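PDB 4IED: class D beta-lactamase from Fusobacterium nucleatum subsp. polymorphum, which probably hydrolyses the beta-lactam ring of antibiotics to give substituted beta-amino acids, as a serine hydrolase of the class D family. Local coordinates for residues L130-K135 with V158-L163; L163-K168 with I221-I226; T183-K188 with G209-W214. All coordinates share one frame; numbering follows the deposited sequence.

Interaction 1 of 3, residues L130-K135 with V158-L163; sequences LNYGNK and VKLLNL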
ATOM      1  N   LEU A 130      -9.488 -10.960   4.230  1.00  6.07           N
ATOM      2  CA  LEU A 130      -9.377  -9.906   3.262  1.00  6.17           C
ATOM      3  C   LEU A 130      -9.554 -10.275   1.817  1.00  5.89           C
ATOM      4  O   LEU A 130      -9.633  -9.421   0.945  1.00  6.25           O
ATOM      5  CB  LEU A 130      -7.999  -9.213   3.390  1.00  6.15           C
ATOM      6  CG  LEU A 130      -7.732  -8.427   4.657  1.00  6.56           C
ATOM      7  CD1 LEU A 130      -6.265  -8.251   4.943  1.00  6.39           C
ATOM      8  CD2 LEU A 130      -8.512  -7.111   4.741  1.00  7.53           C
ATOM      9  N   ASN A 131      -9.521 -11.601   1.533  1.00  5.49           N
ATOM     10  CA  ASN A 131      -9.413 -12.121   0.208  1.00  5.23           C
ATOM     11  C   ASN A 131      -8.278 -11.384  -0.589  1.00  5.25           C
ATOM     12  O   ASN A 131      -8.471 -10.955  -1.720  1.00  5.58           O
ATOM     13  CB  ASN A 131     -10.697 -12.001  -0.568  1.00  5.61           C
ATOM     14  CG  ASN A 131     -10.670 -12.819  -1.835  1.00  5.68           C
ATOM     15  OD1 ASN A 131     -10.103 -13.945  -1.888  1.00  5.64           O
ATOM     16  ND2 ASN A 131     -11.301 -12.296  -2.863  1.00  6.05           N
ATOM     17  N   TYR A 132      -7.112 -11.248   0.056  1.00  5.32           N
ATOM     18  CA  TYR A 132      -5.985 -10.400  -0.396  1.00  5.02           C
ATOM     19  C   TYR A 132      -5.202 -11.075  -1.512  1.00  5.07           C
ATOM     20  O   TYR A 132      -4.426 -12.029  -1.291  1.00  5.13           O
ATOM     21  CB  TYR A 132      -5.028 -10.088   0.785  1.00  4.83           C
ATOM     22  CG  TYR A 132      -3.950  -9.079   0.449  1.00  4.60           C
ATOM     23  CD1 TYR A 132      -2.816  -9.446  -0.189  1.00  4.57           C
ATOM     24  CD2 TYR A 132      -4.074  -7.715   0.826  1.00  4.48           C
ATOM     25  CE1 TYR A 132      -1.870  -8.489  -0.515  1.00  4.44           C
ATOM     26  CE2 TYR A 132      -3.120  -6.796   0.509  1.00  4.36           C
ATOM     27  CZ  TYR A 132      -1.993  -7.162  -0.172  1.00  4.34           C
ATOM     28  OH  TYR A 132      -1.007  -6.256  -0.422  1.00  4.29           O
ATOM     29  N   GLY A 133      -5.337 -10.564  -2.739  1.00  5.10           N
ATOM     30  CA  GLY A 133      -4.584 -11.099  -3.831  1.00  5.20           C
ATOM     31  C   GLY A 133      -4.694 -12.599  -3.950  1.00  5.50           C
ATOM     32  O   GLY A 133      -5.776 -13.168  -3.803  1.00  5.73           O
ATOM     33  N   ASN A 134      -3.603 -13.265  -4.273  1.00  5.56           N
ATOM     34  CA  ASN A 134      -3.615 -14.718  -4.330  1.00  5.90           C
ATOM     35  C   ASN A 134      -3.559 -15.459  -2.996  1.00  5.95           C
ATOM     36  O   ASN A 134      -3.641 -16.699  -2.928  1.00  6.30           O
ATOM     37  CB  ASN A 134      -2.531 -15.246  -5.302  1.00  6.09           C
ATOM     38  CG  ASN A 134      -1.113 -14.988  -4.815  1.00  5.89           C
ATOM     39  OD1 ASN A 134      -0.899 -14.579  -3.634  1.00  5.64           O
ATOM     40  ND2 ASN A 134      -0.114 -15.259  -5.715  1.00  6.08           N
ATOM     41  N   LYS A 135      -3.369 -14.687  -1.926  1.00  5.64           N
ATOM     42  CA  LYS A 135      -3.428 -15.262  -0.553  1.00  5.73           C
ATOM     43  C   LYS A 135      -2.293 -16.308  -0.311  1.00  5.93           C
ATOM     44  O   LYS A 135      -2.385 -17.143   0.587  1.00  6.23           O
ATOM     45  CB  LYS A 135      -4.780 -15.861  -0.198  1.00  6.03           C
ATOM     46  CG  LYS A 135      -5.970 -14.922  -0.334  1.00  5.94           C
ATOM     47  CD  LYS A 135      -7.299 -15.603  -0.493  1.00  6.36           C
ATOM     48  CE  LYS A 135      -7.609 -16.096  -1.908  1.00  6.63           C
ATOM     49  NZ  LYS A 135      -7.756 -15.048  -2.921  1.00  6.44           N
ATOM     50  N   VAL A 158      -7.115  -1.433  -5.102  1.00  5.36           N
ATOM     51  CA  VAL A 158      -8.126  -0.372  -5.102  1.00  5.64           C
ATOM     52  C   VAL A 158      -9.389  -0.854  -4.433  1.00  5.81           C
ATOM     53  O   VAL A 158     -10.015  -0.110  -3.675  1.00  5.85           O
ATOM     54  CB  VAL A 158      -8.333   0.130  -6.544  1.00  6.00           C
ATOM     55  CG1 VAL A 158      -9.585   1.042  -6.583  1.00  6.38           C
ATOM     56  CG2 VAL A 158      -7.121   0.893  -7.007  1.00  6.05           C
ATOM     57  N   LYS A 159      -9.822  -2.081  -4.737  1.00  6.23           N
ATOM     58  CA  LYS A 159     -11.050  -2.602  -4.107  1.00  7.09           C
ATOM     59  C   LYS A 159     -10.919  -2.655  -2.601  1.00  6.33           C
ATOM     60  O   LYS A 159     -11.813  -2.216  -1.847  1.00  6.48           O
ATOM     61  CB  LYS A 159     -11.437  -3.944  -4.728  1.00  8.53           C
ATOM     62  CG  LYS A 159     -11.927  -3.867  -6.174  1.00 12.29           C
ATOM     63  CD  LYS A 159     -12.471  -5.131  -6.806  1.00 16.17           C
ATOM     64  CE  LYS A 159     -12.764  -4.937  -8.329  1.00 22.58           C
ATOM     65  NZ  LYS A 159     -13.006  -6.246  -9.085  1.00 25.52           N
ATOM     66  N   LEU A 160      -9.772  -3.122  -2.108  1.00  5.70           N
ATOM     67  CA  LEU A 160      -9.530  -3.197  -0.701  1.00  5.72           C
ATOM     68  C   LEU A 160      -9.483  -1.824  -0.037  1.00  5.34           C
ATOM     69  O   LEU A 160      -9.998  -1.590   1.080  1.00  5.44           O
ATOM     70  CB  LEU A 160      -8.266  -3.933  -0.342  1.00  5.72           C
ATOM     71  CG  LEU A 160      -8.269  -5.430  -0.397  1.00  6.44           C
ATOM     72  CD1 LEU A 160      -6.824  -5.946  -0.384  1.00  6.82           C
ATOM     73  CD2 LEU A 160      -9.094  -6.016   0.697  1.00  6.80           C
ATOM     74  N   LEU A 161      -8.865  -0.876  -0.718  1.00  5.28           N
ATOM     75  CA  LEU A 161      -8.639   0.466  -0.152  1.00  5.36           C
ATOM     76  C   LEU A 161      -9.964   1.229  -0.133  1.00  5.73           C
ATOM     77  O   LEU A 161     -10.206   1.982   0.791  1.00  5.88           O
ATOM     78  CB  LEU A 161      -7.580   1.194  -0.965  1.00  5.31           C
ATOM     79  CG  LEU A 161      -6.205   0.634  -0.706  1.00  5.01           C
ATOM     80  CD1 LEU A 161      -5.231   1.070  -1.815  1.00  5.04           C
ATOM     81  CD2 LEU A 161      -5.570   0.965   0.668  1.00  4.94           C
ATOM     82  N   ASN A 162     -10.795   1.044  -1.149  1.00  5.95           N
ATOM     83  CA  ASN A 162     -12.136   1.628  -1.137  1.00  6.39           C
ATOM     84  C   ASN A 162     -12.904   1.191   0.113  1.00  6.50           C
ATOM     85  O   ASN A 162     -13.563   1.986   0.808  1.00  6.80           O
ATOM     86  CB  ASN A 162     -12.885   1.289  -2.413  1.00  6.66           C
ATOM     87  CG  ASN A 162     -14.325   1.807  -2.325  1.00  7.26           C
ATOM     88  OD1 ASN A 162     -14.576   2.982  -2.189  1.00  8.18           O
ATOM     89  ND2 ASN A 162     -15.187   0.922  -2.386  1.00  7.53           N
ATOM     90  N   LEU A 163     -12.817  -0.066   0.428  1.00  6.31           N
ATOM     91  CA  LEU A 163     -13.477  -0.599   1.650  1.00  6.46           C
ATOM     92  C   LEU A 163     -12.812  -0.080   2.969  1.00  6.34           C
ATOM     93  O   LEU A 163     -13.496   0.331   3.919  1.00  6.65           O
ATOM     94  CB  LEU A 163     -13.541  -2.112   1.629  1.00  6.40           C
ATOM     95  CG  LEU A 163     -14.374  -2.694   0.510  1.00  6.77           C
ATOM     96  CD1 LEU A 163     -14.098  -4.220   0.396  1.00  6.77           C
ATOM     97  CD2 LEU A 163     -15.817  -2.345   0.648  1.00  7.47           C
TER

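Interaction 2 of 3, residues L163-K168 with I221-I226; sequences LLSQSK and IYSFAI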
ATOM      1  N   LEU A 163     -12.817  -0.066   0.428  1.00  6.31           N
ATOM      2  CA  LEU A 163     -13.477  -0.599   1.650  1.00  6.46           C
ATOM      3  C   LEU A 163     -12.812  -0.080   2.969  1.00  6.34           C
ATOM      4  O   LEU A 163     -13.496   0.331   3.919  1.00  6.65           O
ATOM      5  CB  LEU A 163     -13.541  -2.112   1.629  1.00  6.40           C
ATOM      6  CG  LEU A 163     -14.374  -2.694   0.510  1.00  6.77           C
ATOM      7  CD1 LEU A 163     -14.098  -4.220   0.396  1.00  6.77           C
ATOM      8  CD2 LEU A 163     -15.817  -2.345   0.648  1.00  7.47           C
ATOM      9  N   LEU A 164     -11.499  -0.171   3.035  1.00  5.96           N
ATOM     10  CA  LEU A 164     -10.777   0.313   4.209  1.00  5.89           C
ATOM     11  C   LEU A 164     -11.125   1.776   4.523  1.00  6.20           C
ATOM     12  O   LEU A 164     -11.360   2.141   5.668  1.00  6.42           O
ATOM     13  CB  LEU A 164      -9.238   0.216   3.986  1.00  5.51           C
ATOM     14  CG  LEU A 164      -8.372   0.705   5.161  1.00  5.50           C
ATOM     15  CD1 LEU A 164      -8.686   0.035   6.526  1.00  5.63           C
ATOM     16  CD2 LEU A 164      -6.894   0.579   4.841  1.00  5.21           C
ATOM     17  N   SER A 165     -11.159   2.616   3.499  1.00  6.27           N
ATOM     18  CA  SER A 165     -11.341   4.083   3.643  1.00  6.61           C
ATOM     19  C   SER A 165     -12.732   4.394   4.277  1.00  7.30           C
ATOM     20  O   SER A 165     -12.922   5.407   4.849  1.00  7.78           O
ATOM     21  CB  SER A 165     -11.254   4.774   2.284  1.00  6.72           C
ATOM     22  OG  SER A 165     -12.358   4.463   1.477  1.00  7.23           O
ATOM     23  N   GLN A 166     -13.667   3.452   4.114  1.00  7.64           N
ATOM     24  CA  GLN A 166     -15.028   3.553   4.699  1.00  8.68           C
ATOM     25  C   GLN A 166     -15.253   2.620   5.911  1.00  9.00           C
ATOM     26  O   GLN A 166     -16.409   2.453   6.374  1.00 10.19           O
ATOM     27  CB  GLN A 166     -15.958   3.154   3.585  1.00  8.94           C
ATOM     28  CG  GLN A 166     -15.935   4.060   2.347  1.00  9.39           C
ATOM     29  CD  GLN A 166     -16.871   3.524   1.288  1.00 10.07           C
ATOM     30  OE1 GLN A 166     -16.551   2.731   0.380  1.00 11.22           O
ATOM     31  NE2 GLN A 166     -18.132   3.824   1.525  1.00 11.29           N
ATOM     32  N   SER A 167     -14.171   2.038   6.419  1.00  9.02           N
ATOM     33  CA  SER A 167     -14.259   1.096   7.559  1.00  9.52           C
ATOM     34  C   SER A 167     -15.251  -0.011   7.241  1.00  9.43           C
ATOM     35  O   SER A 167     -15.941  -0.520   8.119  1.00  9.87           O
ATOM     36  CB  SER A 167     -14.572   1.809   8.880  1.00 10.44           C
ATOM     37  OG  SER A 167     -13.433   2.654   9.190  1.00 12.19           O
ATOM     38  N   LYS A 168     -15.228  -0.511   6.016  1.00  9.24           N
ATOM     39  CA  LYS A 168     -16.166  -1.564   5.571  1.00  9.69           C
ATOM     40  C   LYS A 168     -15.562  -2.943   5.448  1.00  9.25           C
ATOM     41  O   LYS A 168     -16.223  -3.896   5.034  1.00 10.22           O
ATOM     42  CB  LYS A 168     -16.819  -1.172   4.215  1.00 10.43           C
ATOM     43  CG  LYS A 168     -17.910  -0.126   4.388  1.00 12.34           C
ATOM     44  CD  LYS A 168     -18.450   0.219   3.029  1.00 14.47           C
ATOM     45  CE  LYS A 168     -19.564   1.240   3.211  1.00 17.43           C
ATOM     46  NZ  LYS A 168     -20.813   0.793   3.827  1.00 20.98           N
ATOM     47  N   ILE A 221     -14.511   9.929  -2.167  1.00  7.15           N
ATOM     48  CA  ILE A 221     -13.268   9.157  -1.838  1.00  6.68           C
ATOM     49  C   ILE A 221     -12.777   8.559  -3.126  1.00  6.53           C
ATOM     50  O   ILE A 221     -13.498   7.876  -3.824  1.00  6.69           O
ATOM     51  CB  ILE A 221     -13.485   7.989  -0.856  1.00  6.58           C
ATOM     52  CG1 ILE A 221     -14.154   8.505   0.405  1.00  6.84           C
ATOM     53  CG2 ILE A 221     -12.181   7.324  -0.557  1.00  6.17           C
ATOM     54  CD1 ILE A 221     -14.550   7.452   1.410  1.00  6.87           C
ATOM     55  N   TYR A 222     -11.490   8.861  -3.446  1.00  6.28           N
ATOM     56  CA  TYR A 222     -10.806   8.346  -4.640  1.00  6.16           C
ATOM     57  C   TYR A 222      -9.774   7.371  -4.199  1.00  5.81           C
ATOM     58  O   TYR A 222      -8.783   7.766  -3.594  1.00  5.62           O
ATOM     59  CB  TYR A 222     -10.160   9.493  -5.438  1.00  6.25           C
ATOM     60  CG  TYR A 222     -11.097  10.605  -5.811  1.00  6.64           C
ATOM     61  CD1 TYR A 222     -11.326  11.632  -4.887  1.00  6.77           C
ATOM     62  CD2 TYR A 222     -11.700  10.685  -7.077  1.00  6.95           C
ATOM     63  CE1 TYR A 222     -12.152  12.696  -5.149  1.00  7.19           C
ATOM     64  CE2 TYR A 222     -12.616  11.732  -7.282  1.00  7.38           C
ATOM     65  CZ  TYR A 222     -12.822  12.716  -6.339  1.00  7.49           C
ATOM     66  OH  TYR A 222     -13.742  13.804  -6.567  1.00  7.98           O
ATOM     67  N   SER A 223     -10.002   6.073  -4.465  1.00  5.77           N
ATOM     68  CA  SER A 223      -9.030   5.067  -4.055  1.00  5.49           C
ATOM     69  C   SER A 223      -8.142   4.782  -5.273  1.00  5.45           C
ATOM     70  O   SER A 223      -8.602   4.799  -6.417  1.00  5.66           O
ATOM     71  CB  SER A 223      -9.723   3.794  -3.675  1.00  5.54           C
ATOM     72  OG  SER A 223     -10.442   4.019  -2.437  1.00  5.62           O
ATOM     73  N   PHE A 224      -6.866   4.575  -5.042  1.00  5.23           N
ATOM     74  CA  PHE A 224      -5.932   4.487  -6.185  1.00  5.25           C
ATOM     75  C   PHE A 224      -4.824   3.497  -5.892  1.00  5.08           C
ATOM     76  O   PHE A 224      -4.442   3.134  -4.806  1.00  4.91           O
ATOM     77  CB  PHE A 224      -5.299   5.837  -6.500  1.00  5.30           C
ATOM     78  CG  PHE A 224      -4.353   6.340  -5.417  1.00  5.11           C
ATOM     79  CD1 PHE A 224      -2.988   5.961  -5.402  1.00  4.99           C
ATOM     80  CD2 PHE A 224      -4.814   7.224  -4.457  1.00  5.12           C
ATOM     81  CE1 PHE A 224      -2.147   6.405  -4.430  1.00  4.89           C
ATOM     82  CE2 PHE A 224      -3.943   7.672  -3.478  1.00  5.01           C
ATOM     83  CZ  PHE A 224      -2.630   7.240  -3.464  1.00  4.89           C
ATOM     84  N   ALA A 225      -4.323   2.982  -7.043  1.00  5.19           N
ATOM     85  CA  ALA A 225      -3.055   2.191  -7.163  1.00  5.13           C
ATOM     86  C   ALA A 225      -2.330   2.399  -8.467  1.00  5.33           C
ATOM     87  O   ALA A 225      -2.962   2.289  -9.524  1.00  5.56           O
ATOM     88  CB  ALA A 225      -3.363   0.714  -6.999  1.00  5.16           C
ATOM     89  N   ILE A 226      -1.041   2.685  -8.312  1.00  5.27           N
ATOM     90  CA  ILE A 226      -0.133   2.744  -9.472  1.00  5.50           C
ATOM     91  C   ILE A 226       0.949   1.737  -9.197  1.00  5.48           C
ATOM     92  O   ILE A 226       1.414   1.523  -8.084  1.00  5.29           O
ATOM     93  CB  ILE A 226       0.437   4.156  -9.672  1.00  5.57           C
ATOM     94  CG1 ILE A 226       1.205   4.287 -11.036  1.00  5.91           C
ATOM     95  CG2 ILE A 226       1.346   4.618  -8.548  1.00  5.39           C
ATOM     96  CD1 ILE A 226       1.451   5.738 -11.349  1.00  6.06           C
TER

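Interaction 3 of 3, residues T183-K188 with G209-W214; sequences TILEKK and GWFVGW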
ATOM      1  N   THR A 183      -1.591   6.124   8.036  1.00  5.29           N
ATOM      2  CA  THR A 183      -1.338   6.309   6.623  1.00  5.08           C
ATOM      3  C   THR A 183      -1.585   7.714   6.087  1.00  5.15           C
ATOM      4  O   THR A 183      -1.417   7.921   4.849  1.00  5.03           O
ATOM      5  CB  THR A 183      -2.081   5.290   5.742  1.00  4.92           C
ATOM      6  OG1 THR A 183      -3.488   5.383   6.015  1.00  5.04           O
ATOM      7  CG2 THR A 183      -1.567   3.806   5.930  1.00  4.85           C
ATOM      8  N   ILE A 184      -1.863   8.703   6.927  1.00  5.40           N
ATOM      9  CA  ILE A 184      -2.052  10.048   6.483  1.00  5.53           C
ATOM     10  C   ILE A 184      -0.724  10.571   5.920  1.00  5.51           C
ATOM     11  O   ILE A 184       0.272  10.593   6.645  1.00  5.60           O
ATOM     12  CB  ILE A 184      -2.570  10.951   7.595  1.00  5.88           C
ATOM     13  CG1 ILE A 184      -3.979  10.463   8.014  1.00  5.96           C
ATOM     14  CG2 ILE A 184      -2.559  12.356   7.061  1.00  6.06           C
ATOM     15  CD1 ILE A 184      -4.510  11.147   9.255  1.00  6.36           C
ATOM     16  N   LEU A 185      -0.795  11.082   4.707  1.00  5.46           N
ATOM     17  CA  LEU A 185       0.357  11.706   4.057  1.00  5.50           C
ATOM     18  C   LEU A 185       0.265  13.203   3.952  1.00  5.79           C
ATOM     19  O   LEU A 185       1.153  13.918   4.339  1.00  6.00           O
ATOM     20  CB  LEU A 185       0.525  11.087   2.679  1.00  5.30           C
ATOM     21  CG  LEU A 185       0.840   9.565   2.575  1.00  5.06           C
ATOM     22  CD1 LEU A 185       0.821   9.152   1.093  1.00  4.95           C
ATOM     23  CD2 LEU A 185       2.101   9.172   3.330  1.00  5.09           C
ATOM     24  N   GLU A 186      -0.905  13.708   3.521  1.00  5.87           N
ATOM     25  CA  GLU A 186      -1.073  15.179   3.435  1.00  6.22           C
ATOM     26  C   GLU A 186      -2.518  15.482   3.693  1.00  6.42           C
ATOM     27  O   GLU A 186      -3.433  15.011   2.965  1.00  6.25           O
ATOM     28  CB  GLU A 186      -0.757  15.658   2.004  1.00  6.25           C
ATOM     29  CG  GLU A 186      -0.945  17.145   1.820  1.00  6.72           C
ATOM     30  CD  GLU A 186      -0.620  17.769   0.461  1.00  7.06           C
ATOM     31  OE1 GLU A 186      -0.173  17.004  -0.412  1.00  7.56           O
ATOM     32  OE2 GLU A 186      -0.762  18.987   0.290  1.00  7.22           O
ATOM     33  N   LYS A 187      -2.717  16.271   4.776  1.00  6.95           N
ATOM     34  CA  LYS A 187      -4.059  16.740   5.198  0.50  7.54           C
ATOM     35  C   LYS A 187      -4.116  18.214   4.894  1.00  7.83           C
ATOM     36  O   LYS A 187      -3.353  19.010   5.440  1.00  8.07           O
ATOM     37  CB  LYS A 187      -4.253  16.524   6.697  0.50  8.07           C
ATOM     38  CG  LYS A 187      -5.672  16.842   7.214  0.50  8.95           C
ATOM     39  CD  LYS A 187      -5.819  18.215   7.863  0.50 10.12           C
ATOM     40  CE  LYS A 187      -7.200  18.487   8.457  0.50 10.99           C
ATOM     41  NZ  LYS A 187      -8.180  18.560   7.394  0.50 11.57           N
ATOM     42  N   LYS A 188      -5.066  18.580   4.024  1.00  8.02           N
ATOM     43  CA  LYS A 188      -5.387  19.974   3.687  1.00  8.86           C
ATOM     44  C   LYS A 188      -6.887  20.223   3.896  1.00  9.70           C
ATOM     45  O   LYS A 188      -7.644  19.278   4.177  1.00  9.52           O
ATOM     46  CB  LYS A 188      -4.980  20.328   2.237  1.00  8.55           C
ATOM     47  CG  LYS A 188      -3.443  20.312   2.015  1.00  8.18           C
ATOM     48  CD  LYS A 188      -2.725  21.424   2.819  1.00  8.43           C
ATOM     49  CE  LYS A 188      -1.327  21.858   2.330  1.00  8.48           C
ATOM     50  NZ  LYS A 188      -0.449  20.693   2.345  1.00  7.93           N
ATOM     51  N   GLY A 209       7.656  -0.721  -8.798  1.00  6.21           N
ATOM     52  CA  GLY A 209       7.340   0.302  -7.792  1.00  5.91           C
ATOM     53  C   GLY A 209       5.845   0.513  -7.627  1.00  5.64           C
ATOM     54  O   GLY A 209       5.141   0.669  -8.580  1.00  5.72           O
ATOM     55  N   TRP A 210       5.385   0.538  -6.417  1.00  5.38           N
ATOM     56  CA  TRP A 210       3.939   0.735  -6.045  1.00  5.16           C
ATOM     57  C   TRP A 210       3.753   2.043  -5.288  1.00  5.01           C
ATOM     58  O   TRP A 210       4.596   2.408  -4.454  1.00  4.99           O
ATOM     59  CB  TRP A 210       3.470  -0.373  -5.073  1.00  5.04           C
ATOM     60  CG  TRP A 210       3.205  -1.763  -5.562  1.00  5.18           C
ATOM     61  CD1 TRP A 210       4.040  -2.831  -5.446  1.00  5.34           C
ATOM     62  CD2 TRP A 210       1.964  -2.243  -6.105  1.00  5.21           C
ATOM     63  NE1 TRP A 210       3.457  -3.961  -5.969  1.00  5.49           N
ATOM     64  CE2 TRP A 210       2.137  -3.633  -6.342  1.00  5.41           C
ATOM     65  CE3 TRP A 210       0.742  -1.611  -6.491  1.00  5.17           C
ATOM     66  CZ2 TRP A 210       1.103  -4.402  -6.828  1.00  5.54           C
ATOM     67  CZ3 TRP A 210      -0.264  -2.335  -6.940  1.00  5.28           C
ATOM     68  CH2 TRP A 210      -0.124  -3.768  -7.104  1.00  5.47           C
ATOM     69  N   PHE A 211       2.579   2.638  -5.495  1.00  4.94           N
ATOM     70  CA  PHE A 211       2.051   3.666  -4.568  1.00  4.81           C
ATOM     71  C   PHE A 211       0.564   3.467  -4.600  1.00  4.75           C
ATOM     72  O   PHE A 211      -0.087   3.519  -5.621  1.00  4.86           O
ATOM     73  CB  PHE A 211       2.506   5.104  -4.937  1.00  4.93           C
ATOM     74  CG  PHE A 211       1.964   6.196  -4.058  1.00  4.87           C
ATOM     75  CD1 PHE A 211       1.986   6.085  -2.692  1.00  4.76           C
ATOM     76  CD2 PHE A 211       1.446   7.333  -4.618  1.00  5.00           C
ATOM     77  CE1 PHE A 211       1.500   7.123  -1.908  1.00  4.78           C
ATOM     78  CE2 PHE A 211       0.952   8.369  -3.821  1.00  5.01           C
ATOM     79  CZ  PHE A 211       1.005   8.241  -2.511  1.00  4.91           C
ATOM     80  N   VAL A 212       0.010   3.173  -3.412  1.00  4.63           N
ATOM     81  CA  VAL A 212      -1.441   2.877  -3.244  1.00  4.62           C
ATOM     82  C   VAL A 212      -1.988   3.708  -2.102  1.00  4.58           C
ATOM     83  O   VAL A 212      -1.287   4.050  -1.198  1.00  4.53           O
ATOM     84  CB  VAL A 212      -1.750   1.370  -3.053  1.00  4.62           C
ATOM     85  CG1 VAL A 212      -0.974   0.516  -4.089  1.00  4.72           C
ATOM     86  CG2 VAL A 212      -1.432   0.909  -1.673  1.00  4.55           C
ATOM     87  N   GLY A 213      -3.296   3.996  -2.208  1.00  4.65           N
ATOM     88  CA  GLY A 213      -3.903   4.809  -1.125  1.00  4.68           C
ATOM     89  C   GLY A 213      -5.292   5.277  -1.518  1.00  4.84           C
ATOM     90  O   GLY A 213      -5.974   4.706  -2.343  1.00  4.92           O
ATOM     91  N   TRP A 214      -5.670   6.377  -0.916  1.00  4.94           N
ATOM     92  CA  TRP A 214      -6.878   7.058  -1.251  1.00  5.15           C
ATOM     93  C   TRP A 214      -6.823   8.521  -0.817  1.00  5.29           C
ATOM     94  O   TRP A 214      -6.013   8.925  -0.011  1.00  5.23           O
ATOM     95  CB  TRP A 214      -8.130   6.395  -0.597  1.00  5.27           C
ATOM     96  CG  TRP A 214      -8.179   6.571   0.920  1.00  5.30           C
ATOM     97  CD1 TRP A 214      -8.930   7.503   1.600  1.00  5.54           C
ATOM     98  CD2 TRP A 214      -7.605   5.691   1.910  1.00  5.17           C
ATOM     99  NE1 TRP A 214      -8.782   7.278   2.947  1.00  5.56           N
ATOM    100  CE2 TRP A 214      -7.922   6.230   3.177  1.00  5.34           C
ATOM    101  CE3 TRP A 214      -6.739   4.629   1.849  1.00  4.99           C
ATOM    102  CZ2 TRP A 214      -7.490   5.631   4.357  1.00  5.32           C
ATOM    103  CZ3 TRP A 214      -6.327   4.032   3.001  1.00  4.97           C
ATOM    104  CH2 TRP A 214      -6.623   4.559   4.244  1.00  5.12           C
TER

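Interaction 1 of 3, residues L130-K135 with V158-L163
Leu160 of helix 154-165 meets the loop that follows helix 108-130, and its two methyl groups carry the contact. From CB, which leaves the helix toward the loop, the chain runs to CG, set anti to the carbonyl carbon (chi1 -77°). There it forks. CD1 goes to Tyr132 and lies 3.5 Å from Tyr132 CD2. Tyr132 CE2 is a little farther from the same CD1, at 3.9 Å. The methyl thus meets the CD2-CE2 side of the ring obliquely, and the two side chains cross at about a right angle. CD2, the other branch, turns to Leu130. It is 3.5 Å from the backbone O of Leu130, while the distance from Leu160 CD2 to Leu130 CD2 is 4.2 Å.

Asn131, with positive phi, closes helix 108-130 in a Schellman motif. A type II' turn from Tyr132 to Lys135 follows, with Gly133 at its positive-phi position. Lys135 folds back over this turn: its NZ donates to Asn131 OD1 at 2.8 Å and to Gly133 O at 2.9 Å. The first bond comes from above the amide plane, the second nearly in line with the carbonyl. The Tyr132 ring also packs edge-to-face with Phe59. Asn134, a magnesium ligand in a structure of this protein, lies in the same turn.

No hydrogen bond joins the two segments. The contact is buried and rests on van der Waals packing, mostly apolar. The polar bonds of the loop are made within it and, through Asn134, with Pro149 and Lys151.

Interaction 2 of 3, residues L163-K168 with I221-I226
Ser165 and Ile221 form the tight part of this contact, where the last turn of helix 154-165 lies against the start of strand 221-229. Ser165 OG is 3.5 Å from Ile221 CG2 and 3.7 Å from Ile221 CD1, so both methyl ends of the isoleucine close on the one hydroxyl. Ser165 CB also touches Ile221 CG2, at 3.9 Å. The hydroxyl stands between its own backbone N and carbonyl carbon (chi1 69°). It is hydrogen-bonded to the carbonyl O of Asn162, one turn back in the helix. Its polar need is therefore met inside the helix, and it gives Ile221 a packing surface rather than a bond. Both residues are buried. Ser223, two residues along the strand and also buried, makes a wider approach, with 4.4 Å between Ser165 OG and Ser223 OG.

The looser side begins at Gln166, which is partly exposed. Here a single pair makes the contact: Gln166 CG lies 3.8 Å from Ile221 CD1, and the two chains pass at a slant. Lys168, beyond the helix end, is exposed.

The helix stops here in a Schellman motif. Ser167 has positive phi, and its N bonds to Leu164 O. Lys168 N reaches Leu163 O at 2.8 Å. That oxygen also accepts from Gln166 N.

The side chain of Ile221 is about 5 Å from a bound magnesium ion. The contact sets a helix end against one face of the central antiparallel sheet, as in the alpha/beta fold shared by serine beta-lactamases and penicillin-binding transpeptidases.

Interaction 3 of 3, residues T183-K188 with G209-W214
Thr183 makes the first contact, just past the end of helix 173-182. Its OG1 lies 3.7 Å from Trp214 CH2. The approach to the indole is oblique, and the side chains cross at about a right angle. With chi1 at 57°, OG1 is turned back to the helix, where it is hydrogen-bonded to the carbonyl oxygens of Val179 and Lys180. The Trp214 ring is also stacked on His194, from the strand between the two segments.

Ile184 points away, and Leu185 makes the second contact. Its CD1 meets the Phe211 ring at the edge, near the ring plane, 3.7 Å from both Phe211 CE1 and Phe211 CZ. The leucine and the phenylalanine reach toward each other from the two strands. A classic beta bulge sets Leu185 and Glu186 opposite Leu193. Glu186 OE2 then forms a salt bridge with Lys188 NZ at 2.7 Å, and Glu186 OE1 pairs with Arg244.

No hydrogen bond crosses between the segments, since strand 192-200 lies between them in the sheet. Side chains alone span the gap, by apolar and van der Waals contact, while the Thr183 hydroxyl is satisfied by its own helix, and the Glu186 carboxylate by Lys188 and Arg244.

Overall arrangement
In space the three contacts run from the loop after helix 108-130 to the edge of the antiparallel sheet. Interactions 1 and 2 share helix 154-165 and Leu163, with centres about 10 Å apart. Interaction 3 lies about 11 Å from interaction 2 and about 17 Å from interaction 1, centre to centre. Strands 221-229 and 208-216 are sheet neighbours, joined by probable hydrogen bonds such as Phe224 N to Gly213 O. Leu161, on the shared helix, packs on Val212 and Trp214. In sequence, interaction 1 closes first, and both segments of interaction 3 lie between those of interaction 2. Helix 154-165 thus links the helical region to the sheet within one transpeptidase-like domain.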